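Local structure of Rho GTPase-activating protein 27 (Homo sapiens, 3PP2) at residues V90-L93 against S99-L102; V70-A75 against K116-G121. The protein probably switches off the Rho-type GTPases CDC42 and RAC1 by promoting GTP hydrolysis, and may take part in clathrin-mediated endocytosis; this chain is its pleckstrin homology domain. One frame throughout, in Å; residues are numbered along the deposited sequence. Where two conformers were deposited one is given.

Contact 1: residues V90-L93 against S99-L102; sequences VLEL and SEYL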
# COMPACT_ATOMS: atom_id res chain seq x y z
N VAL A 90 9.78 -4.21 -8.09
CA VAL A 90 11.21 -4.10 -8.01
C VAL A 90 11.69 -2.72 -8.45
O VAL A 90 11.36 -2.26 -9.54
CB VAL A 90 11.93 -5.21 -8.86
CG1 VAL A 90 13.42 -5.08 -8.76
CG2 VAL A 90 11.46 -6.62 -8.45
N LEU A 91 12.53 -2.11 -7.63
CA LEU A 91 13.30 -0.91 -7.99
C LEU A 91 14.73 -1.28 -8.33
O LEU A 91 15.28 -2.22 -7.78
CB LEU A 91 13.32 0.09 -6.86
CG LEU A 91 11.95 0.49 -6.30
CD1 LEU A 91 12.13 1.48 -5.08
CD2 LEU A 91 10.99 1.02 -7.39
N GLU A 92 15.34 -0.49 -9.21
CA GLU A 92 16.76 -0.62 -9.54
C GLU A 92 17.46 0.66 -9.10
O GLU A 92 17.02 1.76 -9.42
CB GLU A 92 16.92 -0.82 -11.05
CG GLU A 92 18.34 -1.08 -11.50
CD GLU A 92 18.40 -1.63 -12.94
OE1 GLU A 92 17.81 -1.01 -13.83
OE2 GLU A 92 19.06 -2.65 -13.17
N LEU A 93 18.56 0.49 -8.38
CA LEU A 93 19.36 1.60 -7.89
C LEU A 93 20.80 1.41 -8.36
O LEU A 93 21.41 0.37 -8.08
CB LEU A 93 19.31 1.67 -6.37
CG LEU A 93 20.08 2.82 -5.70
CD1 LEU A 93 19.60 4.24 -6.14
CD2 LEU A 93 20.01 2.67 -4.16
N SER A 99 28.01 0.28 -9.29
CA SER A 99 27.36 -0.83 -8.58
C SER A 99 25.85 -0.67 -8.71
O SER A 99 25.32 0.44 -8.87
CB SER A 99 27.78 -0.87 -7.14
OG SER A 99 29.16 -1.23 -7.02
N GLU A 100 25.17 -1.79 -8.71
CA GLU A 100 23.74 -1.81 -8.95
C GLU A 100 23.09 -2.77 -7.95
O GLU A 100 23.67 -3.79 -7.58
CB GLU A 100 23.42 -2.26 -10.41
CG GLU A 100 23.96 -1.31 -11.52
CD GLU A 100 23.67 -1.76 -12.94
OE1 GLU A 100 23.06 -2.84 -13.11
OE2 GLU A 100 24.05 -1.03 -13.89
N TYR A 101 21.87 -2.42 -7.55
CA TYR A 101 21.07 -3.17 -6.57
C TYR A 101 19.63 -3.18 -7.03
O TYR A 101 19.17 -2.23 -7.67
CB TYR A 101 21.11 -2.50 -5.18
CG TYR A 101 22.51 -2.35 -4.66
CD1 TYR A 101 23.08 -3.27 -3.80
CD2 TYR A 101 23.27 -1.25 -5.06
CE1 TYR A 101 24.38 -3.12 -3.37
CE2 TYR A 101 24.56 -1.08 -4.66
CZ TYR A 101 25.13 -2.02 -3.78
OH TYR A 101 26.45 -1.85 -3.37
N LEU A 102 18.94 -4.28 -6.74
CA LEU A 102 17.49 -4.33 -6.82
C LEU A 102 16.92 -4.32 -5.41
O LEU A 102 17.48 -4.93 -4.51
CB LEU A 102 17.02 -5.57 -7.57
CG LEU A 102 17.56 -5.75 -8.98
CD1 LEU A 102 17.16 -7.09 -9.60
CD2 LEU A 102 17.23 -4.61 -9.88
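Leu102 lies between Val90 and Glu92 on one face of the sheet. Its CB meets Val90 CG1 at 3.8 Å. Its CD2 lies over the first strand between Val90 CG1 and Glu92 CB, 4.0 Å from each, and is nearer still to Leu91 O, at 3.7 Å. The second torsion of Leu102 sets this up: CD1 is anti to CA (chi2 173°), which leaves CD2 on the side of Val90 and Glu92. The carboxylates of Glu92 and Glu100 rise from the same face. In one of two conformers of Glu100, its OE1 comes to 4.0 Å from Glu92 OE2, so this like-charge approach is uncertain. Glu100 has its salt-bridge partner in Arg25. The two strands are the arms of an antiparallel beta hairpin, the last before the C-terminal helix of the pleckstrin homology domain. Leu93 and Tyr101 form a hydrogen-bonded pair of this hairpin, and Glu92 with Leu102 a non-hydrogen-bonded one. Leu93 N donates to Tyr101 O at 2.9 Å and nearly straight, 172° at the hydrogen. Tyr101 N returns a bond to Leu93 O. On the other face, Leu93 and Tyr101 point into the domain. Leu93 O sits at the edge of the Tyr101 ring, 3.9 Å from CD2. The ring also meets Tyr68, with planes about 60° apart.

Contact 2: residues V70-A75 against K116-G121; sequences VELRGA and KAIAQG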
# COMPACT_ATOMS: atom_id res chain seq x y z
N VAL A 70 24.97 2.57 0.09
CA VAL A 70 24.87 3.22 -1.18
C VAL A 70 24.74 4.72 -0.96
O VAL A 70 23.76 5.19 -0.40
CB VAL A 70 23.67 2.71 -2.00
CG1 VAL A 70 23.72 3.36 -3.37
CG2 VAL A 70 23.65 1.14 -2.02
N GLU A 71 25.77 5.47 -1.35
CA GLU A 71 25.72 6.92 -1.31
C GLU A 71 24.87 7.38 -2.48
O GLU A 71 25.07 6.95 -3.59
CB GLU A 71 27.15 7.52 -1.31
CG GLU A 71 27.96 7.07 -0.11
CD GLU A 71 29.40 7.51 -0.12
OE1 GLU A 71 29.77 8.34 -0.98
OE2 GLU A 71 30.19 7.02 0.76
N LEU A 72 23.91 8.23 -2.22
CA LEU A 72 22.92 8.55 -3.26
C LEU A 72 23.31 9.70 -4.19
O LEU A 72 22.70 9.87 -5.20
CB LEU A 72 21.56 8.82 -2.63
CG LEU A 72 20.94 7.62 -1.90
CD1 LEU A 72 19.61 8.04 -1.25
CD2 LEU A 72 20.79 6.40 -2.81
N ARG A 73 24.33 10.47 -3.85
CA ARG A 73 24.78 11.56 -4.75
C ARG A 73 25.22 10.93 -6.05
O ARG A 73 26.09 10.05 -6.06
CB ARG A 73 25.97 12.31 -4.09
CG ARG A 73 26.67 13.42 -4.91
CD ARG A 73 28.04 13.91 -4.23
N GLY A 74 24.62 11.33 -7.16
CA GLY A 74 24.97 10.77 -8.46
C GLY A 74 24.39 9.40 -8.79
O GLY A 74 24.75 8.80 -9.80
N ALA A 75 23.49 8.90 -7.93
CA ALA A 75 22.86 7.62 -8.16
C ALA A 75 21.67 7.81 -9.11
O ALA A 75 21.15 8.91 -9.27
CB ALA A 75 22.41 7.01 -6.79
N LYS A 116 9.95 7.25 -3.32
CA LYS A 116 9.86 8.68 -3.03
C LYS A 116 10.99 9.17 -2.13
O LYS A 116 11.61 10.19 -2.39
CB LYS A 116 8.50 9.00 -2.40
CG LYS A 116 8.19 10.48 -2.30
CD LYS A 116 6.76 10.69 -1.75
CE LYS A 116 6.43 12.18 -1.65
NZ LYS A 116 5.21 12.38 -0.90
N ALA A 117 11.28 8.39 -1.09
CA ALA A 117 12.31 8.79 -0.13
C ALA A 117 13.69 8.75 -0.79
O ALA A 117 14.52 9.66 -0.60
CB ALA A 117 12.23 7.92 1.13
N ILE A 118 13.99 7.67 -1.50
CA ILE A 118 15.29 7.55 -2.18
C ILE A 118 15.46 8.60 -3.25
O ILE A 118 16.53 9.22 -3.36
CB ILE A 118 15.49 6.12 -2.77
CG1 ILE A 118 15.50 5.05 -1.65
CG2 ILE A 118 16.77 6.01 -3.61
CD1 ILE A 118 15.27 3.63 -2.15
N ALA A 119 14.41 8.86 -4.01
CA ALA A 119 14.45 9.92 -5.01
C ALA A 119 14.79 11.28 -4.38
O ALA A 119 15.60 12.05 -4.93
CB ALA A 119 13.08 10.01 -5.78
N GLN A 120 14.18 11.58 -3.24
CA GLN A 120 14.50 12.84 -2.56
C GLN A 120 15.95 12.83 -2.08
O GLN A 120 16.63 13.86 -2.11
CB GLN A 120 13.54 13.08 -1.40
CG GLN A 120 13.75 14.41 -0.71
CD GLN A 120 12.63 14.79 0.27
OE1 GLN A 120 11.45 14.43 0.10
NE2 GLN A 120 13.00 15.54 1.30
N GLY A 121 16.45 11.68 -1.62
CA GLY A 121 17.86 11.58 -1.17
C GLY A 121 18.85 11.80 -2.27
O GLY A 121 19.95 12.37 -2.03
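Leu72 packs against the last turns of the C-terminal helix with three of its carbons. CD1 sits over the backbone, 3.9 Å from both Ile118 O and Gly121 CA. CD2 meets the branch methyl CG2 of Ile118 at 4.1 Å, the two side chains crossing at about a right angle. CB lies 3.9 Å from Gly121 O. The close part of the contact is therefore one leucine against Ile118 and the backbone at Gly121. Gly121 has no side chain, so Leu72 CD1 can lie directly on the helix backbone. In the pleckstrin homology fold this helix closes one end of the curved sheet. Leu72 stands where strand 66-71 gives way to the type II turn Leu72 to Ala75, closed by a bond of 3.0 Å from Ala75 N to Leu72 O. Gly74 holds the positive phi (79°) of that turn. Leu38 and Leu93, from strands of the sheet, also touch Leu72. The outer side is looser. Arg73 and Gly74 are exposed on the turn. Gln120 is exposed, its CB directed away from segment 70-75. No hydrogen bond joins the two segments. Another side of the helix faces a second subunit, where Lys116 NZ bonds to Asn89 OD1 of that copy.

In the fold
Contact 1 and contact 2 have centres about 12 Å apart and share one apolar interior. Leu93 joins them: its CD2 lies 3.9 Å from Val70 CG1 and 4.0 Å from Leu72 CD2. Its CD1 reaches Ala75 CB at 4.0 Å. Tyr101 CE2 adds a closer approach, 3.6 Å from Val70 CG2. Along the chain, the hairpin of contact 1 is nested inside the loop that contact 2 closes, and strand 100-104 leads on to helix 108-122. Ile118 of the helix touches Ile103 of that strand. On the other face of the hairpin, the side chain of Leu102 lies about 6 Å from a bound citrate, probably from the crystallisation liquor.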